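Local coordinates for protein tautomerase (Bordetella trematum, PDB 6VVR) that belongs to the MIF-clan tautomerase family and assembles as a trimer of chains that each carry two beta-alpha-beta units, at residues Q29-P34 with A69-E74; V63-I68 with L81-A86; A14-L19 with A40-Y45; M110-A113 with S117-A120. One frame throughout, in Å; residues are numbered along the deposited sequence.

Contact 1: Q29-P34 with A69-E74; sequences QSIGAP and AGRTVE
I31 and R71 meet in a partly buried, water-assisted contact between the carboxyl end of helix 13-31 and the turn leading into helix 73-91, the two helices packed on one face of the four-stranded sheet of the tautomerase beta-alpha-beta fold. The side chains cross at about a right angle, and the I31 methyl CD1 sits over one face of the R71 guanidinium, 3.6 Å from R71 NH2. I31 gets there by holding CG1 between its own backbone N and carbonyl carbon (chi1 73°) and then running extended to CD1. A33 adds a more distant, oblique touch, its CB 4.1 Å from R71 NH2. The arginine chain is bent at chi2, and its NH1 is tied to the carbonyl of I68 at the end of strand 61-68, so the group is held at more than one point. G32, with positive phi, turns the chain out of the helix and onward to A33. I31 and A33 also touch P1, the amino-terminal proline that marks this family. A water lying at the edge of the guanidinium, in its plane, links the two segments: it accepts from R71 NE at 2.8 Å and donates to I31 O at 2.9 Å.

Contact 2: V63-I68 with L81-A86; sequences VNVDLI and LALNQA
V65 and L83 reach toward each other, tip to tip, in the buried layer between strand 61-68 and helix 73-91, the first two elements of the second beta-alpha-beta unit. This is the tight part of the contact: V65 CG2 lies 3.6 Å from L83 CD1. The valine offers that methyl because CG1 stands anti to its backbone N (chi1 -176°), while CG2 lies beside the N. Two residues back along the strand, V63 also points at the helix, but more loosely, its CG1 4.2 Å from the same L83 CD1. A single leucine methyl thus serves two valines on one face of the sheet. L3 of the neighbouring strand touches all three side chains, and L23 and A26 of helix 13-31 close on L83 from the other helix. The far side of helix 73-91 is different in character: Q85 there is exposed to solvent, and L81 packs on N114 of the second subunit. N64 points to the opposite face of the sheet from V63 and V65, and on that polar side D66 forms salt bridges with R103 of its own chain and with R103 of the third subunit. Across the contact itself only methyl groups meet, so what holds strand and helix together here is burial of apolar surface, with no directional bond between these two segments.

Contact 3: A14-L19 with A40-Y45; sequences AAKTAL and AILQEY
K16 reaches from its helix to E44 on the strand and makes a salt bridge, with NZ 2.7 Å from E44 OE2. The ammonium group does not approach in the plane of the carboxylate; it meets the oxygen from above, 79° out of that plane, and the two chains cross at about a right angle. On its way the lysine passes over L42, whose methyl CD2 lies 3.8 Å from K16 CB and equally close to K16 CD, so that the aliphatic part of the chain is used as packing surface before its charged end is reached. A bend at chi3 (-71°) then turns the end of the chain toward the glutamate. L42 carries a second, looser neighbour on its other methyl, L42 CD1 being 4.3 Å from L19 CD2 one turn further along the helix. These pairs join the second and third elements of a beta-alpha-beta unit, strand 2-8, helix 13-31 and strand 39-45, in which the helix crosses over between two parallel strands. The local axes approach to 10.2 Å and run at 145°, roughly antiparallel. Further out, I7 of the adjoining strand touches both K16 and L42, and L19 continues into V87, S90 and L91 of helix 73-91. E44 touches Q9, while K16 touches H11. D49 of the third subunit packs on K16 and L42, and a strand of that subunit pairs antiparallel with A40 and I41, carrying the sheet across the interface.

Contact 4: M110-A113 with S117-A120; sequences MGVA and SAMA
The flat groups of this contact are peptides. V112 lays both methyls over one face of the peptide joining S117 to A118, with V112 CG2 3.9 Å from S117 O and V112 CG1 4.0 Å from A118 CA. At the nitrogen of that same peptide, A118 N donates to M110 O at 2.7 Å, nearly in line with the carbonyl bond (169°). M110 O takes this one hydrogen bond, and a weaker CA-H...O contact from S117 CA at 3.3 Å adds to it. G111 and S117 form a single beta bridge, bringing the two arms of the loop together near the carboxyl end of the chain. A118 CB touches M110 CB and, at about a right angle to that, V112 CG1 (4.1 Å); A118 and M110 both rest on I68 of strand 61-68. Beyond the bridge S117 OG, held between its backbone N and carbonyl carbon (chi1 77°), accepts from A120 N at 2.9 Å, an ST motif at the start of 118-120, which have helical backbone angles but lack regular helix bonds. G111 makes backbone hydrogen bonds to the third subunit, and M110 packs on V101 of that chain. The chemistry implies a loop closed by one short, directional backbone bond, flanked by the apolar side chains of M110, V112 and A118.

Contacts 1 and 2 share helix 73-91 and lie 11 Å apart between centres, meeting where S30 CB approaches A82 CB at 3.8 Å. Both border P1: I31 and A33 touch it from contact 1, V65 from contact 2. Contact 3 belongs to the other beta-alpha-beta unit, yet it joins the same core, with L19 CD1 lying 4.2 Å from A86 O of contact 2. At the end of strand 61-68, I68 packs against contact 4, its CD1 3.7 Å from A118 CB. Contacts 3 and 4 are the most widely separated pair, about 26 Å between centres, but each touches the third subunit.

Contact 1: Q29-P34 with A69-E74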
loop_
_atom_site.group_PDB
_atom_site.type_symbol
_atom_site.label_atom_id
_atom_site.label_comp_id
_atom_site.label_asym_id
_atom_site.label_seq_id
_atom_site.Cartn_x
_atom_site.Cartn_y
_atom_site.Cartn_z
ATOM N N GLN A 29 12.783 -9.999 16.119
ATOM C CA GLN A 29 14.200 -10.113 16.457
ATOM C C GLN A 29 14.959 -8.836 16.125
ATOM O O GLN A 29 15.831 -8.407 16.892
ATOM C CB GLN A 29 14.825 -11.313 15.737
ATOM C CG GLN A 29 14.422 -12.678 16.310
ATOM C CD GLN A 29 14.470 -12.727 17.837
ATOM O OE1 GLN A 29 13.441 -12.884 18.494
ATOM N NE2 GLN A 29 15.668 -12.596 18.402
ATOM N N SER A 30 14.629 -8.195 15.000
ATOM C CA SER A 30 15.467 -7.104 14.525
ATOM C C SER A 30 15.213 -5.802 15.276
ATOM O O SER A 30 16.165 -5.063 15.545
ATOM C CB SER A 30 15.272 -6.901 13.019
ATOM O OG SER A 30 13.990 -6.384 12.734
ATOM N N ILE A 31 13.966 -5.488 15.630
ATOM C CA ILE A 31 13.668 -4.222 16.289
ATOM C C ILE A 31 13.009 -4.389 17.654
ATOM O O ILE A 31 12.694 -3.386 18.301
ATOM C CB ILE A 31 12.811 -3.306 15.392
ATOM C CG1 ILE A 31 11.374 -3.821 15.303
ATOM C CG2 ILE A 31 13.438 -3.188 14.000
ATOM C CD1 ILE A 31 10.419 -2.853 14.620
ATOM N N GLY A 32 12.798 -5.614 18.114
ATOM C CA GLY A 32 12.235 -5.812 19.436
ATOM C C GLY A 32 10.791 -5.382 19.583
ATOM O O GLY A 32 10.368 -5.030 20.690
ATOM N N ALA A 33 10.023 -5.376 18.492
ATOM C CA ALA A 33 8.617 -5.032 18.586
ATOM C C ALA A 33 7.871 -6.116 19.361
ATOM O O ALA A 33 8.194 -7.298 19.240
ATOM C CB ALA A 33 8.007 -4.877 17.193
ATOM N N PRO A 34 6.878 -5.740 20.168
ATOM C CA PRO A 34 6.047 -6.761 20.817
ATOM C C PRO A 34 5.357 -7.613 19.767
ATOM O O PRO A 34 4.838 -7.099 18.774
ATOM C CB PRO A 34 5.034 -5.943 21.629
ATOM C CG PRO A 34 5.575 -4.546 21.671
ATOM C CD PRO A 34 6.375 -4.382 20.415
ATOM N N ALA A 69 6.723 5.644 13.811
ATOM C CA ALA A 69 7.942 6.423 13.679
ATOM C C ALA A 69 8.739 6.403 14.979
ATOM O O ALA A 69 8.215 6.106 16.058
ATOM C CB ALA A 69 7.612 7.868 13.303
ATOM N N GLY A 70 10.023 6.722 14.865
ATOM C CA GLY A 70 10.896 6.833 16.018
ATOM C C GLY A 70 12.010 5.811 16.090
ATOM O O GLY A 70 12.881 5.934 16.961
ATOM N N ARG A 71 12.013 4.794 15.237
ATOM C CA ARG A 71 13.106 3.835 15.272
ATOM C C ARG A 71 14.366 4.497 14.734
ATOM O O ARG A 71 14.312 5.299 13.799
ATOM C CB ARG A 71 12.760 2.584 14.458
ATOM C CG ARG A 71 12.127 1.454 15.279
ATOM C CD ARG A 71 10.620 1.635 15.420
ATOM N NE ARG A 71 9.984 0.494 16.085
ATOM C CZ ARG A 71 8.687 0.201 15.987
ATOM N NH1 ARG A 71 7.893 0.959 15.245
ATOM N NH2 ARG A 71 8.180 -0.862 16.612
ATOM N N THR A 72 15.503 4.186 15.352
ATOM C CA THR A 72 16.767 4.722 14.870
ATOM C C THR A 72 17.044 4.245 13.444
ATOM O O THR A 72 16.506 3.239 12.981
ATOM C CB THR A 72 17.913 4.278 15.766
ATOM O OG1 THR A 72 18.000 2.846 15.753
ATOM C CG2 THR A 72 17.689 4.760 17.183
ATOM N N VAL A 73 17.933 4.972 12.760
ATOM C CA VAL A 73 18.413 4.526 11.453
ATOM C C VAL A 73 18.971 3.112 11.544
ATOM O O VAL A 73 18.776 2.289 10.643
ATOM C CB VAL A 73 19.465 5.512 10.908
ATOM C CG1 VAL A 73 20.175 4.934 9.690
ATOM C CG2 VAL A 73 18.810 6.844 10.564
ATOM N N GLU A 74 19.658 2.802 12.647
ATOM C CA GLU A 74 20.299 1.496 12.788
ATOM C C GLU A 74 19.269 0.380 12.932
ATOM O O GLU A 74 19.416 -0.688 12.329
ATOM C CB GLU A 74 21.250 1.511 13.988
ATOM C CG GLU A 74 21.955 0.185 14.249
ATOM C CD GLU A 74 23.332 0.389 14.865
ATOM O OE1 GLU A 74 23.552 1.469 15.455
ATOM O OE2 GLU A 74 24.193 -0.514 14.752
HETATM O O HOH W 1 10.769 -1.219 18.116
#

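Contact 2: V63-I68 with L81-A86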
loop_
_atom_site.group_PDB
_atom_site.type_symbol
_atom_site.label_atom_id
_atom_site.label_comp_id
_atom_site.label_asym_id
_atom_site.label_seq_id
_atom_site.Cartn_x
_atom_site.Cartn_y
_atom_site.Cartn_z
ATOM N N VAL A 63 8.227 -6.373 0.385
ATOM C CA VAL A 63 7.686 -6.271 1.739
ATOM C C VAL A 63 7.488 -4.792 2.043
ATOM O O VAL A 63 8.462 -4.036 2.127
ATOM C CB VAL A 63 8.603 -6.935 2.784
ATOM C CG1 VAL A 63 7.970 -6.866 4.177
ATOM C CG2 VAL A 63 8.910 -8.398 2.413
ATOM N N ASN A 64 6.234 -4.377 2.203
ATOM C CA ASN A 64 5.899 -3.033 2.647
ATOM C C ASN A 64 5.601 -3.051 4.138
ATOM O O ASN A 64 4.781 -3.857 4.598
ATOM C CB ASN A 64 4.682 -2.500 1.890
ATOM C CG ASN A 64 4.955 -2.302 0.416
ATOM O OD1 ASN A 64 6.073 -1.978 0.016
ATOM N ND2 ASN A 64 3.926 -2.496 -0.404
ATOM N N VAL A 65 6.243 -2.151 4.885
ATOM C CA VAL A 65 6.130 -2.089 6.341
ATOM C C VAL A 65 5.626 -0.708 6.728
ATOM O O VAL A 65 6.312 0.296 6.493
ATOM C CB VAL A 65 7.469 -2.364 7.039
ATOM C CG1 VAL A 65 7.268 -2.392 8.559
ATOM C CG2 VAL A 65 8.113 -3.643 6.519
ATOM N N ASP A 66 4.432 -0.652 7.315
ATOM C CA ASP A 66 3.955 0.554 7.972
ATOM C C ASP A 66 4.240 0.389 9.456
ATOM O O ASP A 66 3.737 -0.551 10.085
ATOM C CB ASP A 66 2.463 0.778 7.720
ATOM C CG ASP A 66 2.161 1.075 6.266
ATOM O OD1 ASP A 66 2.900 1.858 5.640
ATOM O OD2 ASP A 66 1.191 0.518 5.739
ATOM N N LEU A 67 5.084 1.254 10.002
ATOM C CA LEU A 67 5.488 1.117 11.392
ATOM C C LEU A 67 5.538 2.476 12.075
ATOM O O LEU A 67 5.720 3.517 11.440
ATOM C CB LEU A 67 6.843 0.408 11.528
ATOM C CG LEU A 67 8.121 1.225 11.330
ATOM C CD1 LEU A 67 9.334 0.420 11.766
ATOM C CD2 LEU A 67 8.246 1.656 9.873
ATOM N N ILE A 68 5.356 2.444 13.393
ATOM C CA ILE A 68 5.381 3.666 14.177
ATOM C C ILE A 68 6.742 4.336 14.055
ATOM O O ILE A 68 7.791 3.692 14.181
ATOM C CB ILE A 68 5.026 3.357 15.637
ATOM C CG1 ILE A 68 3.578 2.881 15.720
ATOM C CG2 ILE A 68 5.220 4.596 16.499
ATOM C CD1 ILE A 68 3.250 2.167 17.033
ATOM N N LEU A 81 17.266 -5.395 6.517
ATOM C CA LEU A 81 18.162 -6.517 6.266
ATOM C C LEU A 81 17.522 -7.831 6.690
ATOM O O LEU A 81 17.564 -8.812 5.938
ATOM C CB LEU A 81 19.483 -6.298 7.006
ATOM C CG LEU A 81 20.648 -7.265 6.784
ATOM C CD1 LEU A 81 21.071 -7.285 5.322
ATOM C CD2 LEU A 81 21.826 -6.856 7.663
ATOM N N ALA A 82 16.918 -7.862 7.882
ATOM C CA ALA A 82 16.336 -9.098 8.392
ATOM C C ALA A 82 15.130 -9.527 7.567
ATOM O O ALA A 82 14.919 -10.725 7.339
ATOM C CB ALA A 82 15.948 -8.934 9.864
ATOM N N LEU A 83 14.311 -8.568 7.127
ATOM C CA LEU A 83 13.175 -8.919 6.280
ATOM C C LEU A 83 13.636 -9.411 4.912
ATOM O O LEU A 83 13.120 -10.413 4.403
ATOM C CB LEU A 83 12.237 -7.720 6.138
ATOM C CG LEU A 83 11.481 -7.351 7.419
ATOM C CD1 LEU A 83 10.754 -6.032 7.238
ATOM C CD2 LEU A 83 10.507 -8.461 7.813
ATOM N N ASN A 84 14.614 -8.729 4.303
ATOM C CA ASN A 84 15.141 -9.195 3.022
ATOM C C ASN A 84 15.634 -10.635 3.129
ATOM O O ASN A 84 15.290 -11.485 2.300
ATOM C CB ASN A 84 16.258 -8.264 2.533
ATOM C CG ASN A 84 16.370 -8.217 0.993
ATOM O OD1 ASN A 84 17.044 -9.053 0.386
ATOM N ND2 ASN A 84 15.720 -7.234 0.372
ATOM N N GLN A 85 16.425 -10.931 4.160
ATOM C CA GLN A 85 16.949 -12.287 4.326
ATOM C C GLN A 85 15.844 -13.296 4.633
ATOM O O GLN A 85 15.917 -14.444 4.175
ATOM C CB GLN A 85 18.030 -12.298 5.416
ATOM C CG GLN A 85 19.292 -11.486 5.036
ATOM C CD GLN A 85 20.202 -11.182 6.227
ATOM O OE1 GLN A 85 19.818 -11.363 7.378
ATOM N NE2 GLN A 85 21.413 -10.689 5.943
ATOM N N ALA A 86 14.811 -12.893 5.379
ATOM C CA ALA A 86 13.690 -13.793 5.641
ATOM C C ALA A 86 12.984 -14.196 4.352
ATOM O O ALA A 86 12.620 -15.365 4.168
ATOM C CB ALA A 86 12.709 -13.137 6.617
#

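Contact 3: A14-L19 with A40-Y45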
loop_
_atom_site.group_PDB
_atom_site.type_symbol
_atom_site.label_atom_id
_atom_site.label_comp_id
_atom_site.label_asym_id
_atom_site.label_seq_id
_atom_site.Cartn_x
_atom_site.Cartn_y
_atom_site.Cartn_z
ATOM N N ALA A 14 2.712 -24.357 2.119
ATOM C CA ALA A 14 3.640 -24.577 3.223
ATOM C C ALA A 14 4.806 -23.598 3.170
ATOM O O ALA A 14 5.254 -23.093 4.208
ATOM C CB ALA A 14 4.150 -26.016 3.204
ATOM N N ALA A 15 5.316 -23.324 1.970
ATOM C CA ALA A 15 6.387 -22.346 1.833
ATOM C C ALA A 15 5.904 -20.950 2.208
ATOM O O ALA A 15 6.622 -20.190 2.872
ATOM C CB ALA A 15 6.923 -22.366 0.401
ATOM N N LYS A 16 4.679 -20.604 1.804
ATOM C CA LYS A 16 4.129 -19.293 2.129
ATOM C C LYS A 16 3.821 -19.172 3.621
ATOM O O LYS A 16 4.005 -18.099 4.215
ATOM C CB LYS A 16 2.885 -19.039 1.269
ATOM C CG LYS A 16 3.211 -18.815 -0.225
ATOM C CD LYS A 16 1.988 -18.415 -1.042
ATOM C CE LYS A 16 1.014 -19.572 -1.217
ATOM N NZ LYS A 16 -0.235 -19.126 -1.930
ATOM N N THR A 17 3.359 -20.261 4.245
ATOM C CA THR A 17 3.202 -20.282 5.699
ATOM C C THR A 17 4.512 -19.968 6.403
ATOM O O THR A 17 4.553 -19.144 7.328
ATOM C CB THR A 17 2.696 -21.652 6.153
ATOM O OG1 THR A 17 1.365 -21.847 5.677
ATOM C CG2 THR A 17 2.721 -21.757 7.668
ATOM N N ALA A 18 5.589 -20.643 6.003
ATOM C CA ALA A 18 6.883 -20.413 6.630
ATOM C C ALA A 18 7.357 -18.990 6.405
ATOM O O ALA A 18 7.989 -18.401 7.289
ATOM C CB ALA A 18 7.914 -21.409 6.098
ATOM N N LEU A 19 7.046 -18.418 5.240
ATOM C CA LEU A 19 7.430 -17.037 4.973
ATOM C C LEU A 19 6.775 -16.090 5.972
ATOM O O LEU A 19 7.439 -15.232 6.558
ATOM C CB LEU A 19 7.053 -16.660 3.537
ATOM C CG LEU A 19 7.103 -15.160 3.214
ATOM C CD1 LEU A 19 8.548 -14.646 3.252
ATOM C CD2 LEU A 19 6.457 -14.850 1.872
ATOM N N ALA A 40 1.125 -9.501 9.272
ATOM C CA ALA A 40 1.561 -9.563 7.886
ATOM C C ALA A 40 0.492 -10.252 7.057
ATOM O O ALA A 40 -0.094 -11.248 7.488
ATOM C CB ALA A 40 2.910 -10.283 7.742
ATOM N N ILE A 41 0.223 -9.696 5.878
ATOM C CA ILE A 41 -0.728 -10.277 4.943
ATOM C C ILE A 41 -0.033 -10.396 3.599
ATOM O O ILE A 41 0.820 -9.573 3.251
ATOM C CB ILE A 41 -2.033 -9.443 4.837
ATOM C CG1 ILE A 41 -1.776 -8.056 4.239
ATOM C CG2 ILE A 41 -2.654 -9.271 6.215
ATOM C CD1 ILE A 41 -3.044 -7.168 4.223
ATOM N N LEU A 42 -0.415 -11.423 2.844
ATOM C CA LEU A 42 0.305 -11.862 1.662
ATOM C C LEU A 42 -0.585 -11.835 0.429
ATOM O O LEU A 42 -1.778 -12.161 0.491
ATOM C CB LEU A 42 0.835 -13.287 1.881
ATOM C CG LEU A 42 1.616 -13.993 0.776
ATOM C CD1 LEU A 42 2.827 -13.182 0.369
ATOM C CD2 LEU A 42 2.039 -15.351 1.283
ATOM N N GLN A 43 0.015 -11.459 -0.703
ATOM C CA GLN A 43 -0.631 -11.524 -2.009
ATOM C C GLN A 43 0.330 -12.082 -3.046
ATOM O O GLN A 43 1.526 -11.769 -3.017
ATOM C CB GLN A 43 -1.108 -10.154 -2.476
ATOM C CG GLN A 43 -2.607 -10.009 -2.405
ATOM C CD GLN A 43 -3.024 -8.574 -2.256
ATOM O OE1 GLN A 43 -2.210 -7.656 -2.411
ATOM N NE2 GLN A 43 -4.291 -8.363 -1.930
ATOM N N GLU A 44 -0.211 -12.871 -3.982
ATOM C CA GLU A 44 0.557 -13.500 -5.051
ATOM C C GLU A 44 0.258 -12.843 -6.395
ATOM O O GLU A 44 -0.879 -12.463 -6.674
ATOM C CB GLU A 44 0.234 -14.990 -5.201
ATOM C CG GLU A 44 0.388 -15.879 -4.019
ATOM C CD GLU A 44 0.224 -17.328 -4.454
ATOM O OE1 GLU A 44 -0.696 -17.615 -5.254
ATOM O OE2 GLU A 44 1.043 -18.167 -4.056
ATOM N N TYR A 45 1.272 -12.778 -7.258
ATOM C CA TYR A 45 1.145 -12.149 -8.570
ATOM C C TYR A 45 1.566 -13.104 -9.674
ATOM O O TYR A 45 2.613 -13.752 -9.578
ATOM C CB TYR A 45 1.998 -10.881 -8.673
ATOM C CG TYR A 45 1.550 -9.822 -7.705
ATOM C CD1 TYR A 45 1.811 -9.950 -6.344
ATOM C CD2 TYR A 45 0.823 -8.721 -8.137
ATOM C CE1 TYR A 45 1.377 -9.004 -5.452
ATOM C CE2 TYR A 45 0.387 -7.759 -7.242
ATOM C CZ TYR A 45 0.670 -7.912 -5.902
ATOM O OH TYR A 45 0.245 -6.966 -4.996
#

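Contact 4: M110-A113 with S117-A120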
loop_
_atom_site.group_PDB
_atom_site.type_symbol
_atom_site.label_atom_id
_atom_site.label_comp_id
_atom_site.label_asym_id
_atom_site.label_seq_id
_atom_site.Cartn_x
_atom_site.Cartn_y
_atom_site.Cartn_z
ATOM N N MET A 110 -1.177 6.261 13.407
ATOM C CA MET A 110 -1.232 4.802 13.404
ATOM C C MET A 110 -2.353 4.339 14.320
ATOM O O MET A 110 -2.344 4.663 15.510
ATOM C CB MET A 110 0.091 4.200 13.874
ATOM C CG MET A 110 -0.014 2.716 14.159
ATOM S SD MET A 110 -0.065 1.822 12.591
ATOM C CE MET A 110 1.658 1.931 12.131
ATOM N N GLY A 111 -3.292 3.568 13.778
ATOM C CA GLY A 111 -4.332 2.987 14.606
ATOM C C GLY A 111 -3.854 1.734 15.317
ATOM O O GLY A 111 -2.967 1.017 14.844
ATOM N N VAL A 112 -4.427 1.483 16.493
ATOM C CA VAL A 112 -4.234 0.199 17.159
ATOM C C VAL A 112 -5.616 -0.369 17.459
ATOM O O VAL A 112 -6.599 0.015 16.817
ATOM C CB VAL A 112 -3.358 0.322 18.424
ATOM C CG1 VAL A 112 -1.977 0.880 18.066
ATOM C CG2 VAL A 112 -4.029 1.183 19.492
ATOM N N ALA A 113 -5.704 -1.304 18.404
ATOM C CA ALA A 113 -6.970 -1.988 18.656
ATOM C C ALA A 113 -8.096 -1.008 18.981
ATOM O O ALA A 113 -7.884 0.014 19.640
ATOM C CB ALA A 113 -6.810 -2.993 19.800
ATOM N N SER A 117 -5.541 5.635 18.519
ATOM C CA SER A 117 -4.236 5.810 17.907
ATOM C C SER A 117 -3.144 5.224 18.797
ATOM O O SER A 117 -3.337 4.984 19.995
ATOM C CB SER A 117 -3.949 7.292 17.633
ATOM O OG SER A 117 -3.591 7.985 18.814
ATOM N N ALA A 118 -1.977 4.999 18.194
ATOM C CA ALA A 118 -0.834 4.550 18.982
ATOM C C ALA A 118 -0.456 5.579 20.039
ATOM O O ALA A 118 -0.041 5.209 21.144
ATOM C CB ALA A 118 0.356 4.266 18.068
ATOM N N MET A 119 -0.585 6.869 19.716
ATOM C CA MET A 119 -0.377 7.903 20.722
ATOM C C MET A 119 -1.406 7.781 21.832
ATOM O O MET A 119 -1.066 7.911 23.012
ATOM C CB MET A 119 -0.446 9.297 20.086
ATOM C CG MET A 119 -0.240 10.472 21.070
ATOM S SD MET A 119 -1.779 11.182 21.727
ATOM C CE MET A 119 -2.252 12.242 20.352
ATOM N N ALA A 120 -2.670 7.527 21.472
ATOM C CA ALA A 120 -3.722 7.386 22.477
ATOM C C ALA A 120 -3.455 6.203 23.397
ATOM O O ALA A 120 -3.774 6.243 24.592
ATOM C CB ALA A 120 -5.085 7.224 21.793
#